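Local coordinates for protein proto-oncogene vav (Homo sapiens, PDB 6NFA) that probably acts as a guanine nucleotide exchange factor for Rho-family GTPases, combining a catalytic DH module with PH and zinc-binding C1 domains, at residues N223-Q228 / G384-G389; S374-Q379 / R406-G411; L90-H95 / E121-Y126; D252-I257 / F331-E336. All coordinates share one frame; numbering follows the deposited sequence.

Contact 1. Residues N223-Q228 / G384-G389; sequences NETLRQ and GTFYQG. With 9K1 ((2S)-2-{[3-(4-methylphenyl)imidazo[1,2-a]pyrazin-8-yl]amino}-3-(pyridin-3-yl)propan-1-ol), chain D.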
# COMPACT_ATOMS: atom_id res chain seq x y z
N ASN A 223 1.04 3.82 3.57
CA ASN A 223 1.18 5.24 3.91
C ASN A 223 0.18 5.65 4.98
O ASN A 223 0.56 6.37 5.90
CB ASN A 223 1.12 6.12 2.67
CG ASN A 223 2.42 6.15 1.88
OD1 ASN A 223 3.32 5.29 2.04
ND2 ASN A 223 2.58 7.18 1.06
N GLU A 224 -1.04 5.11 4.93
CA GLU A 224 -2.05 5.36 5.96
C GLU A 224 -1.61 4.74 7.31
O GLU A 224 -1.84 5.35 8.35
CB GLU A 224 -3.44 4.87 5.53
CG GLU A 224 -4.14 5.81 4.55
CD GLU A 224 -5.21 5.23 3.63
OE1 GLU A 224 -5.45 4.00 3.68
OE2 GLU A 224 -5.79 6.00 2.84
N THR A 225 -0.94 3.57 7.29
CA THR A 225 -0.40 2.90 8.47
C THR A 225 0.71 3.76 9.07
O THR A 225 0.73 3.98 10.27
CB THR A 225 0.09 1.48 8.11
OG1 THR A 225 -1.03 0.68 7.76
CG2 THR A 225 0.85 0.81 9.25
N LEU A 226 1.60 4.29 8.21
CA LEU A 226 2.67 5.17 8.64
C LEU A 226 2.14 6.46 9.27
O LEU A 226 2.75 6.98 10.21
CB LEU A 226 3.68 5.42 7.51
CG LEU A 226 4.69 4.27 7.33
CD1 LEU A 226 5.11 4.09 5.87
CD2 LEU A 226 5.89 4.41 8.26
N ARG A 227 0.97 6.94 8.81
CA ARG A 227 0.38 8.15 9.40
C ARG A 227 -0.20 7.83 10.78
O ARG A 227 0.02 8.58 11.73
CB ARG A 227 -0.66 8.81 8.47
CG ARG A 227 0.02 9.70 7.43
CD ARG A 227 -0.93 10.17 6.34
NE ARG A 227 -0.29 10.13 5.02
CZ ARG A 227 -0.71 9.38 4.00
NH1 ARG A 227 -1.80 8.62 4.12
NH2 ARG A 227 -0.06 9.40 2.84
N GLN A 228 -0.88 6.70 10.90
CA GLN A 228 -1.46 6.22 12.15
C GLN A 228 -0.38 6.03 13.21
O GLN A 228 -0.60 6.43 14.36
CB GLN A 228 -2.24 4.93 11.89
CG GLN A 228 -3.04 4.37 13.07
CD GLN A 228 -3.56 2.97 12.79
OE1 GLN A 228 -2.98 2.20 11.99
NE2 GLN A 228 -4.65 2.60 13.45
N GLY A 384 4.48 -2.33 -1.70
CA GLY A 384 4.30 -1.40 -0.60
C GLY A 384 5.57 -0.73 -0.12
O GLY A 384 6.66 -0.94 -0.67
N THR A 385 5.42 0.09 0.93
CA THR A 385 6.46 0.95 1.51
C THR A 385 6.80 0.64 2.97
O THR A 385 7.67 1.30 3.54
CB THR A 385 5.99 2.42 1.41
OG1 THR A 385 4.70 2.52 2.01
CG2 THR A 385 5.90 2.91 -0.02
N PHE A 386 6.12 -0.34 3.59
CA PHE A 386 6.29 -0.66 5.00
C PHE A 386 5.99 -2.14 5.25
O PHE A 386 4.90 -2.58 4.90
CB PHE A 386 5.32 0.22 5.83
CG PHE A 386 5.39 0.11 7.33
CD1 PHE A 386 6.46 0.66 8.03
CD2 PHE A 386 4.37 -0.49 8.05
CE1 PHE A 386 6.52 0.59 9.42
CE2 PHE A 386 4.42 -0.55 9.44
CZ PHE A 386 5.49 -0.01 10.12
N TYR A 387 6.94 -2.88 5.89
CA TYR A 387 6.87 -4.32 6.26
C TYR A 387 6.24 -5.19 5.19
O TYR A 387 5.32 -5.94 5.45
CB TYR A 387 6.21 -4.53 7.63
CG TYR A 387 7.17 -4.24 8.76
CD1 TYR A 387 8.13 -5.19 9.14
CD2 TYR A 387 7.16 -3.02 9.42
CE1 TYR A 387 9.03 -4.93 10.18
CE2 TYR A 387 8.06 -2.74 10.45
CZ TYR A 387 8.99 -3.70 10.83
OH TYR A 387 9.91 -3.44 11.82
N GLN A 388 6.76 -5.08 3.98
CA GLN A 388 6.30 -5.73 2.76
C GLN A 388 6.45 -7.25 2.74
O GLN A 388 5.71 -7.92 2.01
CB GLN A 388 7.03 -5.10 1.56
CG GLN A 388 7.00 -3.57 1.56
CD GLN A 388 8.27 -2.94 2.07
OE1 GLN A 388 8.92 -3.45 2.97
NE2 GLN A 388 8.61 -1.75 1.57
N GLY A 389 7.38 -7.78 3.54
CA GLY A 389 7.61 -9.21 3.65
C GLY A 389 8.63 -9.60 4.70
O GLY A 389 8.67 -9.02 5.79
C1 9K1 D . 6.65 -0.75 -4.91
C3 9K1 D . 7.25 0.21 -6.94
C12 9K1 D . 9.63 -1.15 -2.60
C13 9K1 D . 9.95 -2.47 -1.84
C15 9K1 D . 9.76 0.13 -1.72
C16 9K1 D . 4.41 -0.20 -8.62
C17 9K1 D . 3.54 0.16 -9.66
C18 9K1 D . 2.41 0.97 -9.41
C19 9K1 D . 2.13 1.41 -8.10
C20 9K1 D . 3.01 1.08 -7.06
C21 9K1 D . 1.47 1.32 -10.56
C22 9K1 D . 9.34 1.39 -2.51
C23 9K1 D . 10.28 2.12 -3.27
C25 9K1 D . 8.60 3.60 -4.06
C26 9K1 D . 7.61 2.92 -3.33
C27 9K1 D . 7.99 1.80 -2.56
N2 9K1 D . 6.35 -0.21 -6.07
C4 9K1 D . 8.55 0.06 -6.63
N5 9K1 D . 8.92 -0.50 -5.34
C6 9K1 D . 8.05 -0.90 -4.46
N7 9K1 D . 5.61 -1.07 -4.28
C8 9K1 D . 4.45 -0.74 -5.07
C9 9K1 D . 5.02 -0.16 -6.15
C10 9K1 D . 4.16 0.30 -7.32
N11 9K1 D . 8.32 -1.34 -3.25
O14 9K1 D . 10.09 -3.56 -2.78
N24 9K1 D . 9.90 3.18 -4.03
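Thr-385 and Asn-223 make the polar link between the 223-228 turn of the long helix 196-235 and the 384-389 loop of the C1 domain. The hydroxyl OG1 of Thr-385 donates to the amide oxygen OD1 of Asn-223 at 3.1 Å, tilted 19° from the carbonyl plane, and the two side chains cross at about a right angle. In Thr-385, OG1 sits between the backbone N and the carbonyl carbon (chi1 54°), which turns the hydroxyl to the helix and leaves the methyl CG2 for the bound ligand 9K1, 3.5 Å from its pyridine carbon C27.

Beside this bond the contact is apolar. Phe-386 has CG anti to its backbone N (chi1 -176°), carrying its ring to the helix. Leu-226 CD2 comes within 3.8 Å of Phe-386 CD1 and Thr-225 CG2 within 3.8 Å of Phe-386 CE2, both obliquely and from the same side of the ring plane; Tyr-387 CD2 covers the opposite face. Asp-222 OD2 on that helix accepts bonds from the backbone N of Thr-385 and of Phe-386.

Gly-384 donates from N to 9K1 N7 at 3.1 Å, and its carbonyl O takes NE2 of Gln-388 from above the carbonyl plane and, weakly, N11 of 9K1. The chemistry implies a loop held to the helix by a hydroxyl, a phenyl ring and two backbone N-H groups, while the backbone of Gly-384 serves the ligand.

Contact 2. Residues S374-Q379 / R406-G411; sequences SCKACQ and RVPPCG. With ZN (zinc ion), chain C; ZN (zinc ion), chain B.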
# COMPACT_ATOMS: atom_id res chain seq x y z
N SER A 374 12.59 -7.94 -4.92
CA SER A 374 11.87 -9.09 -5.45
C SER A 374 11.94 -10.27 -4.49
O SER A 374 12.89 -10.38 -3.72
CB SER A 374 12.45 -9.50 -6.80
OG SER A 374 12.24 -8.47 -7.75
N CYS A 375 10.94 -11.14 -4.54
CA CYS A 375 10.87 -12.35 -3.75
C CYS A 375 11.80 -13.44 -4.33
O CYS A 375 11.64 -13.84 -5.48
CB CYS A 375 9.43 -12.84 -3.67
SG CYS A 375 9.23 -14.47 -2.92
N LYS A 376 12.74 -13.96 -3.53
CA LYS A 376 13.67 -15.04 -3.90
C LYS A 376 12.97 -16.34 -4.43
O LYS A 376 13.61 -17.12 -5.15
CB LYS A 376 14.59 -15.38 -2.72
CG LYS A 376 15.93 -15.98 -3.11
CD LYS A 376 16.94 -14.93 -3.57
CE LYS A 376 18.14 -15.57 -4.20
NZ LYS A 376 19.14 -14.56 -4.62
N ALA A 377 11.68 -16.57 -4.10
CA ALA A 377 10.95 -17.75 -4.54
C ALA A 377 10.13 -17.56 -5.85
O ALA A 377 10.31 -18.34 -6.79
CB ALA A 377 10.06 -18.26 -3.42
N CYS A 378 9.23 -16.55 -5.90
CA CYS A 378 8.36 -16.30 -7.07
C CYS A 378 8.92 -15.24 -8.04
O CYS A 378 8.38 -15.07 -9.13
CB CYS A 378 6.94 -15.96 -6.63
SG CYS A 378 6.80 -14.39 -5.72
N GLN A 379 9.97 -14.51 -7.62
CA GLN A 379 10.66 -13.45 -8.38
C GLN A 379 9.76 -12.19 -8.62
O GLN A 379 10.15 -11.28 -9.35
CB GLN A 379 11.31 -13.97 -9.70
CG GLN A 379 12.24 -15.19 -9.54
CD GLN A 379 13.46 -15.01 -8.64
OE1 GLN A 379 13.98 -13.91 -8.43
NE2 GLN A 379 13.98 -16.13 -8.13
N ARG A 406 9.21 -22.13 -0.16
CA ARG A 406 9.63 -22.29 -1.54
C ARG A 406 10.98 -21.67 -1.81
O ARG A 406 11.57 -21.94 -2.86
CB ARG A 406 8.56 -21.73 -2.49
CG ARG A 406 7.21 -22.48 -2.51
CD ARG A 406 7.34 -23.99 -2.34
NE ARG A 406 8.14 -24.60 -3.40
CZ ARG A 406 8.98 -25.61 -3.22
NH1 ARG A 406 9.14 -26.15 -2.01
NH2 ARG A 406 9.66 -26.10 -4.25
N VAL A 407 11.48 -20.84 -0.88
CA VAL A 407 12.78 -20.19 -1.07
C VAL A 407 13.94 -21.25 -1.11
O VAL A 407 13.81 -22.31 -0.49
CB VAL A 407 13.08 -19.01 -0.10
CG1 VAL A 407 14.50 -18.48 -0.28
CG2 VAL A 407 12.08 -17.91 -0.26
N PRO A 408 15.04 -20.99 -1.87
CA PRO A 408 16.16 -21.96 -1.93
C PRO A 408 16.78 -22.15 -0.55
O PRO A 408 16.81 -21.16 0.17
CB PRO A 408 17.19 -21.27 -2.83
CG PRO A 408 16.45 -20.23 -3.55
CD PRO A 408 15.35 -19.78 -2.67
N PRO A 409 17.39 -23.31 -0.21
CA PRO A 409 17.96 -23.49 1.15
C PRO A 409 19.03 -22.48 1.57
O PRO A 409 19.84 -22.09 0.74
CB PRO A 409 18.53 -24.91 1.12
CG PRO A 409 17.76 -25.60 0.06
CD PRO A 409 17.46 -24.57 -0.98
N CYS A 410 19.01 -22.07 2.86
CA CYS A 410 19.98 -21.13 3.45
C CYS A 410 21.43 -21.61 3.25
O CYS A 410 21.73 -22.78 3.51
CB CYS A 410 19.65 -20.86 4.91
SG CYS A 410 20.43 -19.38 5.59
N GLY A 411 22.28 -20.72 2.72
CA GLY A 411 23.68 -20.99 2.41
C GLY A 411 23.85 -21.99 1.29
O GLY A 411 24.38 -23.09 1.52
ZN ZN C . 6.91 -14.64 -3.41
ZN ZN B . 18.54 -18.07 4.73
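Val-407 and Ala-377 supply the apolar part of this contact between two loops of the C1 domain, 374-379 and 406-411. Val-407 CG2 lies 3.8 Å from Ala-377 CB, and its other methyl, CG1, lies 3.9 Å from Lys-376 CB. With CG1 anti to the backbone N (chi1 175°), the valine fork addresses two successive residues. Pro-408 adds its CD, 3.9 Å from Lys-376 CG, before the lysine chain bends at chi2 and leads away. No hydrogen bond joins the segments, so the direct contact is van der Waals packing.

Metal bonds define the surroundings. One zinc ion is held by Cys-375 SG at 2.4 Å and Cys-378 SG at 2.3 Å, and completed by His-400 and Cys-403. Cys-375 SG also accepts from Ala-377 N at 3.4 Å and, weakly, from Cys-378 N, which ties the turn to the metal thiolate. The second zinc ion takes Cys-410 SG at 2.5 Å together with His-362, Cys-392 and Cys-395. Two sites, each of three cysteines and one histidine, are those of a C1 zinc-binding fold.

Around the contact, Val-407 and Cys-375 both rest on Ala-399 of strand 398-399, an edge strand of the small antiparallel sheet, and Lys-376 shares a backbone hydrogen bond with Ser-398 of the same strand.

Contact 3. Residues L90-H95 / E121-Y126; sequences LRVHTH and ERFLVY. With 9K1 ((2S)-2-{[3-(4-methylphenyl)imidazo[1,2-a]pyrazin-8-yl]amino}-3-(pyridin-3-yl)propan-1-ol), chain D.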
# COMPACT_ATOMS: atom_id res chain seq x y z
N LEU A 90 5.90 10.15 -18.56
CA LEU A 90 5.75 10.54 -19.96
C LEU A 90 6.73 9.78 -20.87
O LEU A 90 6.30 9.27 -21.89
CB LEU A 90 5.93 12.06 -20.13
CG LEU A 90 6.14 12.61 -21.56
CD1 LEU A 90 4.82 12.63 -22.35
CD2 LEU A 90 6.74 14.00 -21.52
N ARG A 91 8.01 9.68 -20.48
CA ARG A 91 9.04 8.95 -21.22
C ARG A 91 8.68 7.45 -21.36
O ARG A 91 8.87 6.88 -22.43
CB ARG A 91 10.40 9.14 -20.54
CG ARG A 91 11.56 8.40 -21.19
CD ARG A 91 12.68 8.13 -20.21
NE ARG A 91 13.33 6.85 -20.47
CZ ARG A 91 13.08 5.72 -19.82
NH1 ARG A 91 12.19 5.70 -18.83
NH2 ARG A 91 13.72 4.60 -20.13
N VAL A 92 8.15 6.83 -20.29
CA VAL A 92 7.75 5.42 -20.29
C VAL A 92 6.51 5.19 -21.19
O VAL A 92 6.49 4.23 -21.97
CB VAL A 92 7.60 4.84 -18.84
CG1 VAL A 92 6.98 3.45 -18.84
CG2 VAL A 92 8.94 4.80 -18.12
N HIS A 93 5.50 6.08 -21.12
CA HIS A 93 4.28 5.98 -21.91
C HIS A 93 4.47 6.32 -23.39
O HIS A 93 3.70 5.83 -24.22
CB HIS A 93 3.17 6.81 -21.29
CG HIS A 93 2.64 6.20 -20.04
ND1 HIS A 93 1.48 5.43 -20.04
CD2 HIS A 93 3.15 6.21 -18.79
CE1 HIS A 93 1.32 5.03 -18.80
NE2 HIS A 93 2.30 5.47 -18.00
N THR A 94 5.49 7.15 -23.71
CA THR A 94 5.84 7.53 -25.09
C THR A 94 6.27 6.24 -25.79
O THR A 94 5.71 5.92 -26.84
CB THR A 94 6.90 8.66 -25.08
OG1 THR A 94 6.24 9.89 -24.79
CG2 THR A 94 7.64 8.80 -26.41
N HIS A 95 7.19 5.48 -25.17
CA HIS A 95 7.66 4.19 -25.65
C HIS A 95 6.56 3.12 -25.62
O HIS A 95 6.56 2.23 -26.47
CB HIS A 95 8.85 3.70 -24.82
CG HIS A 95 10.13 4.40 -25.13
ND1 HIS A 95 10.51 5.56 -24.47
CD2 HIS A 95 11.11 4.07 -26.00
CE1 HIS A 95 11.68 5.89 -24.97
NE2 HIS A 95 12.09 5.03 -25.89
N GLU A 121 6.70 -4.14 -15.70
CA GLU A 121 7.98 -3.95 -15.02
C GLU A 121 8.57 -2.56 -15.28
O GLU A 121 9.35 -2.06 -14.46
CB GLU A 121 8.95 -5.07 -15.42
CG GLU A 121 8.63 -6.40 -14.74
CD GLU A 121 8.94 -6.45 -13.26
OE1 GLU A 121 10.12 -6.63 -12.90
OE2 GLU A 121 7.99 -6.30 -12.45
N ARG A 122 8.18 -1.93 -16.39
CA ARG A 122 8.64 -0.59 -16.73
C ARG A 122 7.80 0.46 -15.96
O ARG A 122 8.28 1.57 -15.71
CB ARG A 122 8.60 -0.32 -18.25
CG ARG A 122 9.30 -1.36 -19.13
CD ARG A 122 10.65 -0.90 -19.63
NE ARG A 122 11.35 -1.97 -20.34
CZ ARG A 122 12.55 -1.85 -20.91
NH1 ARG A 122 13.20 -0.69 -20.86
NH2 ARG A 122 13.11 -2.88 -21.53
N PHE A 123 6.56 0.10 -15.57
CA PHE A 123 5.62 0.94 -14.82
C PHE A 123 5.87 0.98 -13.29
O PHE A 123 5.03 1.45 -12.52
CB PHE A 123 4.17 0.51 -15.11
CG PHE A 123 3.63 0.95 -16.46
CD1 PHE A 123 4.19 2.03 -17.14
CD2 PHE A 123 2.55 0.30 -17.04
CE1 PHE A 123 3.69 2.43 -18.38
CE2 PHE A 123 2.04 0.71 -18.28
CZ PHE A 123 2.62 1.78 -18.94
N LEU A 124 7.04 0.50 -12.89
CA LEU A 124 7.49 0.45 -11.50
C LEU A 124 7.82 1.86 -10.98
O LEU A 124 7.78 2.12 -9.77
CB LEU A 124 8.73 -0.45 -11.44
CG LEU A 124 8.67 -1.61 -10.50
CD1 LEU A 124 7.48 -2.56 -10.82
CD2 LEU A 124 9.98 -2.32 -10.50
N VAL A 125 8.15 2.75 -11.93
CA VAL A 125 8.46 4.17 -11.76
C VAL A 125 7.28 4.88 -11.06
O VAL A 125 7.50 5.85 -10.33
CB VAL A 125 8.81 4.75 -13.16
CG1 VAL A 125 9.06 6.25 -13.11
CG2 VAL A 125 10.04 4.05 -13.75
N TYR A 126 6.05 4.34 -11.21
CA TYR A 126 4.83 4.78 -10.56
C TYR A 126 4.84 4.65 -9.03
O TYR A 126 4.00 5.25 -8.36
CB TYR A 126 3.64 3.97 -11.08
CG TYR A 126 2.95 4.59 -12.26
CD1 TYR A 126 1.92 5.51 -12.08
CD2 TYR A 126 3.33 4.27 -13.55
CE1 TYR A 126 1.29 6.10 -13.17
CE2 TYR A 126 2.70 4.85 -14.65
CZ TYR A 126 1.68 5.76 -14.45
OH TYR A 126 1.04 6.33 -15.52
C1 9K1 D . 6.65 -0.75 -4.91
C3 9K1 D . 7.25 0.21 -6.94
C12 9K1 D . 9.63 -1.15 -2.60
C13 9K1 D . 9.95 -2.47 -1.84
C15 9K1 D . 9.76 0.13 -1.72
C16 9K1 D . 4.41 -0.20 -8.62
C17 9K1 D . 3.54 0.16 -9.66
C18 9K1 D . 2.41 0.97 -9.41
C19 9K1 D . 2.13 1.41 -8.10
C20 9K1 D . 3.01 1.08 -7.06
C21 9K1 D . 1.47 1.32 -10.56
C22 9K1 D . 9.34 1.39 -2.51
C23 9K1 D . 10.28 2.12 -3.27
C25 9K1 D . 8.60 3.60 -4.06
C26 9K1 D . 7.61 2.92 -3.33
C27 9K1 D . 7.99 1.80 -2.56
N2 9K1 D . 6.35 -0.21 -6.07
C4 9K1 D . 8.55 0.06 -6.63
N5 9K1 D . 8.92 -0.50 -5.34
C6 9K1 D . 8.05 -0.90 -4.46
N7 9K1 D . 5.61 -1.07 -4.28
C8 9K1 D . 4.45 -0.74 -5.07
C9 9K1 D . 5.02 -0.16 -6.15
C10 9K1 D . 4.16 0.30 -7.32
N11 9K1 D . 8.32 -1.34 -3.25
O14 9K1 D . 10.09 -3.56 -2.78
N24 9K1 D . 9.90 3.18 -4.03
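Val-92 and His-93 carry the packing of helix 86-105 against the end of helix 112-122 and the turn beyond it, a buried contact in the helical DH (RhoGEF) domain centred on an aromatic cluster of His-93, Phe-123 and Tyr-126.

Val-92 is the first residue of its segment to take part, and it points its side chain at the other segment. Its CG1 lies 3.5 Å from Phe-123 CE1 and also reaches CB of Arg-122, at 4.1 Å. The methyl thus touches both the phenyl rim and the start of the arginine chain, which lie in directions about at right angles from it.

His-93 follows, with CG anti to its carbonyl carbon, which brings the imidazole against Phe-123. The rings form an offset stack, their centroids 4.6 Å apart and planes at 20°, with Phe-123 CE1 over the rim of one imidazole face. Tyr-126 meets the same imidazole rim to rim, the planes at 75°. His-93 ND1 is hydrogen-bonded to Glu-52, and the Tyr-126 hydroxyl to that of Tyr-55; both partners belong to helix 37-70, so a third helix closes the cluster.

On the ligand side, Tyr-126 CB touches the tolyl methyl C21 of 9K1 at 3.5 Å. Across the contact, the polar tie is weak: His-93 NE2 donates to Tyr-126 OH over 2.9 Å, with an N-H...O angle of only 121°.

Contact 4. Residues D252-I257 / F331-E336; sequences DGELKI and FFKTRE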
# COMPACT_ATOMS: atom_id res chain seq x y z
N ASP A 252 -6.36 -1.23 19.37
CA ASP A 252 -6.11 -0.43 20.56
C ASP A 252 -7.43 -0.19 21.30
O ASP A 252 -8.48 -0.11 20.67
CB ASP A 252 -5.39 0.90 20.23
CG ASP A 252 -6.16 1.83 19.31
OD1 ASP A 252 -6.29 1.50 18.10
OD2 ASP A 252 -6.58 2.91 19.78
N GLY A 253 -7.37 -0.16 22.62
CA GLY A 253 -8.58 -0.02 23.40
C GLY A 253 -8.40 -0.31 24.87
O GLY A 253 -7.35 -0.81 25.29
N GLU A 254 -9.43 0.04 25.66
CA GLU A 254 -9.46 -0.15 27.11
C GLU A 254 -9.59 -1.63 27.46
O GLU A 254 -10.19 -2.41 26.72
CB GLU A 254 -10.59 0.70 27.79
CG GLU A 254 -12.02 0.28 27.44
CD GLU A 254 -13.19 0.98 28.12
OE1 GLU A 254 -13.11 2.21 28.32
OE2 GLU A 254 -14.22 0.31 28.38
N LEU A 255 -9.00 -2.00 28.60
CA LEU A 255 -9.03 -3.36 29.14
C LEU A 255 -8.64 -3.37 30.61
O LEU A 255 -8.18 -2.36 31.13
CB LEU A 255 -8.15 -4.36 28.30
CG LEU A 255 -6.64 -4.07 27.97
CD1 LEU A 255 -5.77 -3.98 29.22
CD2 LEU A 255 -6.06 -5.20 27.11
N LYS A 256 -8.80 -4.51 31.27
CA LYS A 256 -8.37 -4.71 32.66
C LYS A 256 -7.28 -5.77 32.65
O LYS A 256 -7.33 -6.74 31.88
CB LYS A 256 -9.55 -5.06 33.59
CG LYS A 256 -10.37 -3.83 33.98
CD LYS A 256 -11.45 -4.17 34.99
CE LYS A 256 -12.48 -3.06 35.14
NZ LYS A 256 -12.35 -2.34 36.44
N ILE A 257 -6.27 -5.57 33.46
CA ILE A 257 -5.13 -6.49 33.45
C ILE A 257 -4.75 -6.96 34.87
O ILE A 257 -4.90 -6.24 35.86
CB ILE A 257 -3.95 -5.83 32.66
CG1 ILE A 257 -2.87 -6.87 32.27
CG2 ILE A 257 -3.36 -4.63 33.42
CD1 ILE A 257 -1.99 -6.46 31.14
N PHE A 331 -8.72 -8.81 30.59
CA PHE A 331 -10.19 -8.72 30.69
C PHE A 331 -10.75 -7.65 29.81
O PHE A 331 -10.24 -6.52 29.81
CB PHE A 331 -10.66 -8.49 32.15
CG PHE A 331 -10.21 -9.55 33.14
CD1 PHE A 331 -8.95 -9.48 33.74
CD2 PHE A 331 -11.05 -10.62 33.47
CE1 PHE A 331 -8.53 -10.45 34.65
CE2 PHE A 331 -10.61 -11.63 34.36
CZ PHE A 331 -9.36 -11.52 34.95
N PHE A 332 -11.80 -8.02 29.06
CA PHE A 332 -12.52 -7.11 28.16
C PHE A 332 -13.97 -7.00 28.57
O PHE A 332 -14.49 -7.92 29.19
CB PHE A 332 -12.41 -7.56 26.69
CG PHE A 332 -10.98 -7.74 26.27
CD1 PHE A 332 -10.25 -6.68 25.76
CD2 PHE A 332 -10.34 -8.96 26.45
CE1 PHE A 332 -8.90 -6.84 25.44
CE2 PHE A 332 -8.99 -9.11 26.15
CZ PHE A 332 -8.28 -8.05 25.62
N LYS A 333 -14.62 -5.89 28.21
CA LYS A 333 -15.99 -5.58 28.56
C LYS A 333 -17.03 -6.57 28.02
O LYS A 333 -17.93 -6.96 28.76
CB LYS A 333 -16.33 -4.15 28.18
CG LYS A 333 -17.25 -3.52 29.21
CD LYS A 333 -17.67 -2.13 28.85
CE LYS A 333 -18.52 -1.53 29.95
NZ LYS A 333 -18.17 -0.11 30.23
N THR A 334 -16.92 -6.97 26.74
CA THR A 334 -17.86 -7.86 26.07
C THR A 334 -17.18 -9.07 25.41
O THR A 334 -15.96 -9.07 25.21
CB THR A 334 -18.66 -7.06 25.01
OG1 THR A 334 -17.75 -6.56 24.03
CG2 THR A 334 -19.47 -5.90 25.59
N ARG A 335 -17.99 -10.08 25.04
CA ARG A 335 -17.57 -11.29 24.32
C ARG A 335 -17.05 -10.90 22.93
O ARG A 335 -16.11 -11.53 22.44
CB ARG A 335 -18.77 -12.22 24.13
CG ARG A 335 -18.38 -13.68 23.95
CD ARG A 335 -19.47 -14.54 23.33
NE ARG A 335 -20.68 -14.71 24.14
CZ ARG A 335 -21.83 -14.08 23.89
NH1 ARG A 335 -21.91 -13.17 22.93
NH2 ARG A 335 -22.91 -14.34 24.63
N GLU A 336 -17.70 -9.90 22.30
CA GLU A 336 -17.36 -9.41 20.97
C GLU A 336 -15.94 -8.85 20.99
O GLU A 336 -15.13 -9.18 20.11
CB GLU A 336 -18.37 -8.33 20.50
CG GLU A 336 -19.83 -8.77 20.51
CD GLU A 336 -20.57 -8.63 21.83
OE1 GLU A 336 -20.63 -9.63 22.58
OE2 GLU A 336 -21.09 -7.52 22.11
O HOH W 1 -12.69 -3.91 26.91
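Lys-256 and Phe-331 form an antiparallel hydrogen-bonded pair between strands 249-258 and 327-332 of the PH domain. Both backbone groups of each residue are satisfied across the pair: Lys-256 N donates to Phe-331 O at 2.9 Å, and Phe-331 N donates to Lys-256 O at 2.8 Å. N-H...O angles of 171° and 172° make both bonds nearly straight. Beyond Phe-332 the direct pairing gives way to a bridging water, which donates to Glu-254 O at 2.9 Å and accepts from Lys-333 N at 3.1 Å.

The charged side chains find partners unevenly. Lys-256 sends NZ to a salt bridge with Asp-267 and also makes a cation-pi contact with Trp-313. Glu-254 OE2 stays 4.4 Å from Lys-333 NZ, beyond a salt bridge, so that attraction is probably modest. Thr-334, at the N-cap of helix 335-352, uses OG1 to accept from Leu-337 N.

Apolar groups fill in beside the polar bonds. Leu-255 and Phe-332 lie side by side, Leu-255 CD2 being 3.7 Å from Phe-332 CE1, whereas CB of Lys-256 and CB of Phe-331 meet on the opposite face, 3.9 Å apart.

In the sheet, strand 249-258 lies between 266-273 and 327-332, and the latter is flanked in turn by 315-321. The ring of Phe-332 meets Phe-317 on that strand and Trp-341 of helix 335-352, which joins the sheet to the C-terminal helix of the PH fold.

Overall arrangement
Contact 3 is the buried one, an aromatic cluster among helices of the DH domain; contact 4 is partly buried and rests on strand pairing in the PH sheet. Contacts 1 and 2 lie at the surface. Both involve C1 loops, but contact 2 stays inside that domain, where packing sits near two zinc sites, while contact 1 joins it to helix 196-235 through one hydroxyl-amide bond and a phenyl ring. Contacts 1 and 3 touch the same 9K1 molecule although their centres are 24 Å apart, so the ligand spans C1 and DH parts. Contact 4 is nested along the chain within contact 1, and its centre lies about 50 Å from that of contact 3.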